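Local coordinates for protein cytosolic phospholipase A2 delta (Homo sapiens, PDB 5IZ5) that hydrolyses glycerophospholipids at the sn-2 position in a calcium-dependent manner, preferring linoleic acid there, and so releases a free fatty acid and a lysophospholipid, at residues L736-K742 with G758-L763; Y412-L416 with D430-V435. The protein carries 3 engineered substitutions. All blocks are in the same frame, centred on the assembly; numbering follows the deposited sequence.

How the contacts relate
Following the chain from the N terminus, past the nucleophile Ser365, contact 2 comes first: residues 412-416 on helix 406-422 meet residues 430-435 on helix 428-441, closing a loop of 13 residues made of the two helix ends and the turn between them. The chain then passes the probable proton acceptor Asp651 and strand 730-734 before contact 1 joins 736-742 to 758-763 around 15 residues that include the short strand 749-750. The two closures are in series, neither nested nor crossed. Both lie in the PLA2c catalytic region, with centres 37 Å apart and nearest atoms about 18 Å apart: one pairs helices, the other two loops beside helix 779-794.

Contact 1 of 2, residues L736-K742 with G758-L763; sequences LVNASFK and GGQVDL
Two irregular loop segments run past each other in opposite directions beside helix 779-794 of the PLA2c catalytic domain, just beyond sheet strand 730-734. Residues 736-738 are extended; 740-742 adopt helical angles, with Lys742 N hydrogen-bonded to Ala739 O (3.2 Å). CA spacing widens from Lys742-Gly759 (4.4 Å) through Asn738-Val761 (6.9 Å) to Val737-Leu763 (7.8 Å). Along 758-763, Gly758 O lies 3.5 Å from Phe741 CE2, the phenyl group (chi1 t) reaching across from a sideways CB. Gly759 sits so tightly that an ideal CB would lie 2.8 Å from Lys742 O and 2.9 Å from Phe741 O, both clashes. Its carbonyl O is 3.5 Å from Lys742 CG and accepts the one hydrogen bond across the segments, from Asn738 ND2 (chi1 t) at 2.9 Å and 165°. Val761 (chi1 t) sets CG2 at the edge of the Phe741 ring, 4.0 Å from CE2, and 3.8 Å from Asn738 ND2. Asp762 centres an inverse gamma turn that brings in Leu763 (m, t), whose CD1 lies 4.5 Å from Leu736 CG. Leu736 also touches Arg337 and Ser341 of helix 335-351, its side chain about 8 Å from substrate-binding Gly334. Leu763 CD1 packs 3.7 Å from Asn738 N.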
ATOM      1  N   LEU B 736      24.317  10.348   9.267  1.00 49.95           N
ATOM      2  CA  LEU B 736      25.078  10.987   8.207  1.00 52.38           C
ATOM      3  C   LEU B 736      25.867  12.147   8.805  1.00 53.57           C
ATOM      4  O   LEU B 736      25.336  13.238   9.005  1.00 53.12           O
ATOM      5  CB  LEU B 736      24.158  11.464   7.086  1.00 51.91           C
ATOM      6  CG  LEU B 736      24.855  12.068   5.863  1.00 53.17           C
ATOM      7  CD1 LEU B 736      25.884  11.124   5.254  1.00 53.80           C
ATOM      8  CD2 LEU B 736      23.805  12.439   4.832  1.00 54.28           C
ATOM      9  N   VAL B 737      27.134  11.891   9.108  1.00 56.54           N
ATOM     10  CA  VAL B 737      27.975  12.868   9.786  1.00 57.93           C
ATOM     11  C   VAL B 737      29.410  12.766   9.280  1.00 58.06           C
ATOM     12  O   VAL B 737      29.903  11.674   9.013  1.00 60.22           O
ATOM     13  CB  VAL B 737      27.911  12.676  11.321  1.00 59.47           C
ATOM     14  CG1 VAL B 737      28.547  11.356  11.750  1.00 59.92           C
ATOM     15  CG2 VAL B 737      28.559  13.850  12.041  1.00 61.69           C
ATOM     16  N   ASN B 738      30.065  13.912   9.134  1.00 58.07           N
ATOM     17  CA  ASN B 738      31.479  13.964   8.802  1.00 58.10           C
ATOM     18  C   ASN B 738      32.252  14.230  10.083  1.00 58.40           C
ATOM     19  O   ASN B 738      32.430  15.382  10.478  1.00 60.11           O
ATOM     20  CB  ASN B 738      31.743  15.073   7.776  1.00 59.40           C
ATOM     21  CG  ASN B 738      33.173  15.067   7.251  1.00 59.41           C
ATOM     22  OD1 ASN B 738      33.920  14.108   7.446  1.00 58.81           O
ATOM     23  ND2 ASN B 738      33.555  16.140   6.569  1.00 57.47           N
ATOM     24  N   ALA B 739      32.676  13.161  10.752  1.00 58.95           N
ATOM     25  CA  ALA B 739      33.436  13.291  11.996  1.00 59.04           C
ATOM     26  C   ALA B 739      34.915  12.999  11.736  1.00 58.17           C
ATOM     27  O   ALA B 739      35.619  13.853  11.199  1.00 59.91           O
ATOM     28  CB  ALA B 739      32.858  12.383  13.074  1.00 59.02           C
ATOM     29  N   SER B 740      35.376  11.791  12.057  1.00 58.94           N
ATOM     30  CA  SER B 740      36.796  11.467  11.959  1.00 58.68           C
ATOM     31  C   SER B 740      37.280  11.480  10.505  1.00 60.27           C
ATOM     32  O   SER B 740      38.470  11.647  10.255  1.00 61.18           O
ATOM     33  CB  SER B 740      37.091  10.118  12.639  1.00 59.65           C
ATOM     34  OG  SER B 740      36.910   9.032  11.747  1.00 60.62           O
ATOM     35  N   PHE B 741      36.352  11.334   9.555  1.00 60.29           N
ATOM     36  CA  PHE B 741      36.667  11.367   8.121  1.00 58.09           C
ATOM     37  C   PHE B 741      37.292  12.676   7.663  1.00 60.03           C
ATOM     38  O   PHE B 741      37.963  12.706   6.638  1.00 57.92           O
ATOM     39  CB  PHE B 741      35.395  11.101   7.292  1.00 56.26           C
ATOM     40  CG  PHE B 741      35.632  10.976   5.803  1.00 53.27           C
ATOM     41  CD1 PHE B 741      36.254   9.854   5.281  1.00 52.76           C
ATOM     42  CD2 PHE B 741      35.202  11.960   4.925  1.00 53.25           C
ATOM     43  CE1 PHE B 741      36.458   9.718   3.920  1.00 52.92           C
ATOM     44  CE2 PHE B 741      35.400  11.830   3.556  1.00 53.31           C
ATOM     45  CZ  PHE B 741      36.032  10.709   3.053  1.00 52.91           C
ATOM     46  N   LYS B 742      37.060  13.764   8.391  1.00 65.47           N
ATOM     47  CA  LYS B 742      37.689  15.043   8.034  1.00 70.86           C
ATOM     48  C   LYS B 742      39.217  14.867   7.998  1.00 72.44           C
ATOM     49  O   LYS B 742      39.888  15.364   7.090  1.00 71.07           O
ATOM     50  CB  LYS B 742      37.315  16.143   9.031  1.00 73.32           C
ATOM     51  CG  LYS B 742      36.869  17.464   8.403  1.00 76.33           C
ATOM     52  CD  LYS B 742      36.063  18.319   9.375  1.00 78.44           C
ATOM     53  CE  LYS B 742      34.960  17.527  10.075  1.00 79.42           C
ATOM     54  NZ  LYS B 742      33.749  18.337  10.373  1.00 80.03           N
ATOM     55  N   GLY B 758      39.457  16.079   0.024  1.00 76.39           N
ATOM     56  CA  GLY B 758      38.604  14.884   0.024  1.00 73.01           C
ATOM     57  C   GLY B 758      37.734  14.687   1.259  1.00 71.26           C
ATOM     58  O   GLY B 758      36.711  14.002   1.191  1.00 69.46           O
ATOM     59  N   GLY B 759      38.135  15.282   2.384  1.00 68.89           N
ATOM     60  CA  GLY B 759      37.379  15.186   3.635  1.00 67.30           C
ATOM     61  C   GLY B 759      36.565  16.421   3.964  1.00 66.28           C
ATOM     62  O   GLY B 759      36.056  16.552   5.079  1.00 64.52           O
ATOM     63  N   GLN B 760      36.430  17.320   2.995  1.00 66.24           N
ATOM     64  CA  GLN B 760      35.612  18.512   3.153  1.00 68.26           C
ATOM     65  C   GLN B 760      34.250  18.245   2.515  1.00 65.85           C
ATOM     66  O   GLN B 760      33.999  18.628   1.370  1.00 63.35           O
ATOM     67  CB  GLN B 760      36.300  19.709   2.490  1.00 71.50           C
ATOM     68  CG  GLN B 760      37.646  20.067   3.106  1.00 74.05           C
ATOM     69  CD  GLN B 760      37.574  21.268   4.032  1.00 75.78           C
ATOM     70  OE1 GLN B 760      36.872  21.247   5.045  1.00 76.91           O
ATOM     71  NE2 GLN B 760      38.310  22.323   3.694  1.00 78.10           N
ATOM     72  N   VAL B 761      33.379  17.578   3.268  1.00 63.53           N
ATOM     73  CA  VAL B 761      32.060  17.189   2.779  1.00 62.24           C
ATOM     74  C   VAL B 761      31.047  18.233   3.225  1.00 60.80           C
ATOM     75  O   VAL B 761      30.805  18.409   4.420  1.00 57.25           O
ATOM     76  CB  VAL B 761      31.641  15.794   3.293  1.00 61.77           C
ATOM     77  CG1 VAL B 761      30.393  15.303   2.563  1.00 61.42           C
ATOM     78  CG2 VAL B 761      32.776  14.796   3.108  1.00 60.35           C
ATOM     79  N   ASP B 762      30.455  18.916   2.251  1.00 60.82           N
ATOM     80  CA  ASP B 762      29.539  20.011   2.529  1.00 61.48           C
ATOM     81  C   ASP B 762      28.153  19.483   2.927  1.00 62.15           C
ATOM     82  O   ASP B 762      27.262  19.359   2.089  1.00 65.03           O
ATOM     83  CB  ASP B 762      29.455  20.934   1.300  1.00 60.50           C
ATOM     84  CG  ASP B 762      28.740  22.239   1.592  1.00 60.43           C
ATOM     85  OD1 ASP B 762      28.445  22.506   2.779  1.00 58.73           O
ATOM     86  OD2 ASP B 762      28.467  22.995   0.632  1.00 60.26           O
ATOM     87  N   LEU B 763      27.979  19.193   4.215  1.00 62.00           N
ATOM     88  CA  LEU B 763      26.716  18.670   4.742  1.00 61.92           C
ATOM     89  C   LEU B 763      25.827  19.713   5.426  1.00 62.67           C
ATOM     90  O   LEU B 763      24.671  19.411   5.730  1.00 61.94           O
ATOM     91  CB  LEU B 763      26.990  17.547   5.752  1.00 62.59           C
ATOM     92  CG  LEU B 763      27.737  16.296   5.285  1.00 63.03           C
ATOM     93  CD1 LEU B 763      27.865  15.327   6.450  1.00 63.09           C
ATOM     94  CD2 LEU B 763      27.043  15.617   4.114  1.00 63.59           C
TER

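Contact 2 of 2, residues Y412-L416 with D430-V435; sequences YRREL and DLWALV
Helical segments 412-416 and 430-435 have axes 10.8 Å apart at closest approach and N-to-C directions at 135°; CA atoms are nearest at Tyr412-Leu434 (6.6 Å) and Leu416-Asp430 (7.8 Å). Leu434 (m, t) points at the partner helix: its CB lies 4.1 Å from the Tyr412 ring centroid, an off-centre CH-pi contact 30° from the ring normal, and its CD1 is 3.9 Å from Leu416 CG. Tyr412 (chi1 m, chi2 -16°) slants across toward the Val435 end of the second segment, with CE2 3.6 Å from Val435 CG2 and CD2 4.2 Å from Leu431 CD1; its OH hydrogen-bonds Ser438. Helices 406-422 and 428-441, consecutive and joined by a short loop, form a splayed, roughly antiparallel helical hairpin in the catalytic domain, and Phe593 of helix 588-593 touches Tyr412, Leu416 and Leu431. Leu416 (m, t) starts sideways but brings CD1 to 4.3 Å from Leu431 CD1 (Leu431 t, p) and CD2 to 3.9 Å from Asp430 CB. Glu415, extended (t, t), places OE2 3.5 Å from Leu434 CD2, while OE1 makes a salt bridge to Arg523.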
ATOM      1  N   TYR B 412       7.735  10.797 -23.579  1.00 37.41           N
ATOM      2  CA  TYR B 412       6.900  10.812 -22.384  1.00 37.67           C
ATOM      3  C   TYR B 412       5.439  10.939 -22.783  1.00 37.93           C
ATOM      4  O   TYR B 412       4.572  10.191 -22.307  1.00 39.26           O
ATOM      5  CB  TYR B 412       7.229  11.974 -21.426  1.00 39.05           C
ATOM      6  CG  TYR B 412       8.592  12.005 -20.782  1.00 39.44           C
ATOM      7  CD1 TYR B 412       9.427  10.886 -20.764  1.00 39.35           C
ATOM      8  CD2 TYR B 412       9.033  13.169 -20.153  1.00 38.97           C
ATOM      9  CE1 TYR B 412      10.668  10.939 -20.159  1.00 39.32           C
ATOM     10  CE2 TYR B 412      10.269  13.228 -19.544  1.00 39.93           C
ATOM     11  CZ  TYR B 412      11.079  12.108 -19.546  1.00 40.77           C
ATOM     12  OH  TYR B 412      12.311  12.158 -18.952  1.00 40.45           O
ATOM     13  N   ARG B 413       5.172  11.904 -23.654  1.00 38.59           N
ATOM     14  CA  ARG B 413       3.814  12.185 -24.079  1.00 39.90           C
ATOM     15  C   ARG B 413       3.186  10.984 -24.767  1.00 38.98           C
ATOM     16  O   ARG B 413       2.047  10.618 -24.471  1.00 37.98           O
ATOM     17  CB  ARG B 413       3.793  13.393 -25.018  1.00 41.37           C
ATOM     18  CG  ARG B 413       2.391  13.798 -25.450  1.00 44.00           C
ATOM     19  CD  ARG B 413       1.479  13.972 -24.257  1.00 45.56           C
ATOM     20  NE  ARG B 413       0.869  15.300 -24.243  1.00 51.88           N
ATOM     21  CZ  ARG B 413      -0.360  15.595 -24.647  1.00 52.26           C
ATOM     22  NH1 ARG B 413      -1.170  14.669 -25.122  1.00 59.56           N
ATOM     23  NH2 ARG B 413      -0.784  16.842 -24.572  1.00 54.75           N
ATOM     24  N   ARG B 414       3.950  10.374 -25.665  1.00 37.99           N
ATOM     25  CA  ARG B 414       3.496   9.231 -26.424  1.00 38.63           C
ATOM     26  C   ARG B 414       3.167   8.096 -25.478  1.00 37.56           C
ATOM     27  O   ARG B 414       2.098   7.500 -25.586  1.00 36.88           O
ATOM     28  CB  ARG B 414       4.552   8.799 -27.435  1.00 39.22           C
ATOM     29  CG  ARG B 414       4.501   9.546 -28.742  1.00 40.68           C
ATOM     30  CD  ARG B 414       5.340   8.865 -29.805  1.00 43.24           C
ATOM     31  NE  ARG B 414       6.704   8.603 -29.340  1.00 43.57           N
ATOM     32  CZ  ARG B 414       7.757   9.390 -29.564  1.00 45.01           C
ATOM     33  NH1 ARG B 414       7.649  10.514 -30.266  1.00 44.84           N
ATOM     34  NH2 ARG B 414       8.942   9.045 -29.081  1.00 47.38           N
ATOM     35  N   GLU B 415       4.054   7.831 -24.521  1.00 37.27           N
ATOM     36  CA  GLU B 415       3.811   6.758 -23.567  1.00 36.61           C
ATOM     37  C   GLU B 415       2.580   7.035 -22.709  1.00 36.52           C
ATOM     38  O   GLU B 415       1.765   6.137 -22.489  1.00 35.98           O
ATOM     39  CB  GLU B 415       5.034   6.483 -22.684  1.00 36.44           C
ATOM     40  CG  GLU B 415       4.742   5.452 -21.596  1.00 36.57           C
ATOM     41  CD  GLU B 415       5.973   4.715 -21.078  1.00 37.32           C
ATOM     42  OE1 GLU B 415       5.793   3.777 -20.277  1.00 37.37           O
ATOM     43  OE2 GLU B 415       7.111   5.062 -21.444  1.00 35.29           O
ATOM     44  N   LEU B 416       2.435   8.268 -22.228  1.00 35.74           N
ATOM     45  CA  LEU B 416       1.282   8.602 -21.391  1.00 35.74           C
ATOM     46  C   LEU B 416      -0.031   8.546 -22.185  1.00 34.30           C
ATOM     47  O   LEU B 416      -1.067   8.175 -21.640  1.00 37.14           O
ATOM     48  CB  LEU B 416       1.467   9.975 -20.728  1.00 35.92           C
ATOM     49  CG  LEU B 416       2.588  10.079 -19.681  1.00 36.92           C
ATOM     50  CD1 LEU B 416       2.840  11.531 -19.307  1.00 37.63           C
ATOM     51  CD2 LEU B 416       2.289   9.265 -18.432  1.00 36.99           C
ATOM     52  N   ASP B 430       2.926   9.089 -12.507  1.00 37.24           N
ATOM     53  CA  ASP B 430       3.249   8.541 -13.812  1.00 37.52           C
ATOM     54  C   ASP B 430       4.299   9.370 -14.520  1.00 36.80           C
ATOM     55  O   ASP B 430       5.214   8.806 -15.126  1.00 35.76           O
ATOM     56  CB  ASP B 430       1.996   8.402 -14.673  1.00 38.55           C
ATOM     57  CG  ASP B 430       0.990   7.461 -14.061  1.00 40.36           C
ATOM     58  OD1 ASP B 430       1.245   6.242 -14.050  1.00 43.59           O
ATOM     59  OD2 ASP B 430      -0.048   7.931 -13.573  1.00 40.19           O
ATOM     60  N   LEU B 431       4.201  10.698 -14.433  1.00 36.44           N
ATOM     61  CA  LEU B 431       5.206  11.542 -15.083  1.00 35.67           C
ATOM     62  C   LEU B 431       6.527  11.433 -14.339  1.00 34.61           C
ATOM     63  O   LEU B 431       7.587  11.377 -14.953  1.00 34.21           O
ATOM     64  CB  LEU B 431       4.771  13.003 -15.140  1.00 36.43           C
ATOM     65  CG  LEU B 431       5.773  13.938 -15.823  1.00 36.23           C
ATOM     66  CD1 LEU B 431       6.052  13.519 -17.261  1.00 37.16           C
ATOM     67  CD2 LEU B 431       5.270  15.370 -15.780  1.00 38.46           C
ATOM     68  N   TRP B 432       6.455  11.433 -13.014  1.00 34.83           N
ATOM     69  CA  TRP B 432       7.646  11.323 -12.185  1.00 34.67           C
ATOM     70  C   TRP B 432       8.386  10.017 -12.473  1.00 34.95           C
ATOM     71  O   TRP B 432       9.617  10.000 -12.532  1.00 32.35           O
ATOM     72  CB  TRP B 432       7.270  11.449 -10.717  1.00 35.19           C
ATOM     73  CG  TRP B 432       8.356  11.122  -9.755  1.00 35.28           C
ATOM     74  CD1 TRP B 432       8.280  10.236  -8.728  1.00 35.04           C
ATOM     75  CD2 TRP B 432       9.681  11.674  -9.717  1.00 35.72           C
ATOM     76  NE1 TRP B 432       9.469  10.197  -8.052  1.00 36.06           N
ATOM     77  CE2 TRP B 432      10.349  11.070  -8.637  1.00 35.73           C
ATOM     78  CE3 TRP B 432      10.367  12.622 -10.491  1.00 36.53           C
ATOM     79  CZ2 TRP B 432      11.668  11.385  -8.302  1.00 35.39           C
ATOM     80  CZ3 TRP B 432      11.684  12.933 -10.161  1.00 35.67           C
ATOM     81  CH2 TRP B 432      12.320  12.314  -9.075  1.00 35.16           C
ATOM     82  N   ALA B 433       7.632   8.948 -12.723  1.00 35.16           N
ATOM     83  CA  ALA B 433       8.223   7.666 -13.096  1.00 35.99           C
ATOM     84  C   ALA B 433       9.102   7.785 -14.323  1.00 36.04           C
ATOM     85  O   ALA B 433      10.231   7.295 -14.326  1.00 35.53           O
ATOM     86  CB  ALA B 433       7.140   6.628 -13.329  1.00 37.44           C
ATOM     87  N   LEU B 434       8.603   8.467 -15.352  1.00 35.23           N
ATOM     88  CA  LEU B 434       9.324   8.563 -16.622  1.00 35.47           C
ATOM     89  C   LEU B 434      10.531   9.488 -16.515  1.00 36.30           C
ATOM     90  O   LEU B 434      11.593   9.217 -17.069  1.00 34.60           O
ATOM     91  CB  LEU B 434       8.392   9.034 -17.741  1.00 36.40           C
ATOM     92  CG  LEU B 434       7.146   8.178 -18.004  1.00 36.84           C
ATOM     93  CD1 LEU B 434       6.258   8.843 -19.042  1.00 37.42           C
ATOM     94  CD2 LEU B 434       7.527   6.777 -18.447  1.00 37.22           C
ATOM     95  N   VAL B 435      10.354  10.587 -15.796  1.00 37.12           N
ATOM     96  CA  VAL B 435      11.416  11.548 -15.579  1.00 37.74           C
ATOM     97  C   VAL B 435      12.533  10.968 -14.711  1.00 37.97           C
ATOM     98  O   VAL B 435      13.712  11.088 -15.046  1.00 38.21           O
ATOM     99  CB  VAL B 435      10.834  12.814 -14.925  1.00 38.71           C
ATOM    100  CG1 VAL B 435      11.925  13.676 -14.303  1.00 39.72           C
ATOM    101  CG2 VAL B 435      10.020  13.592 -15.948  1.00 38.66           C
TER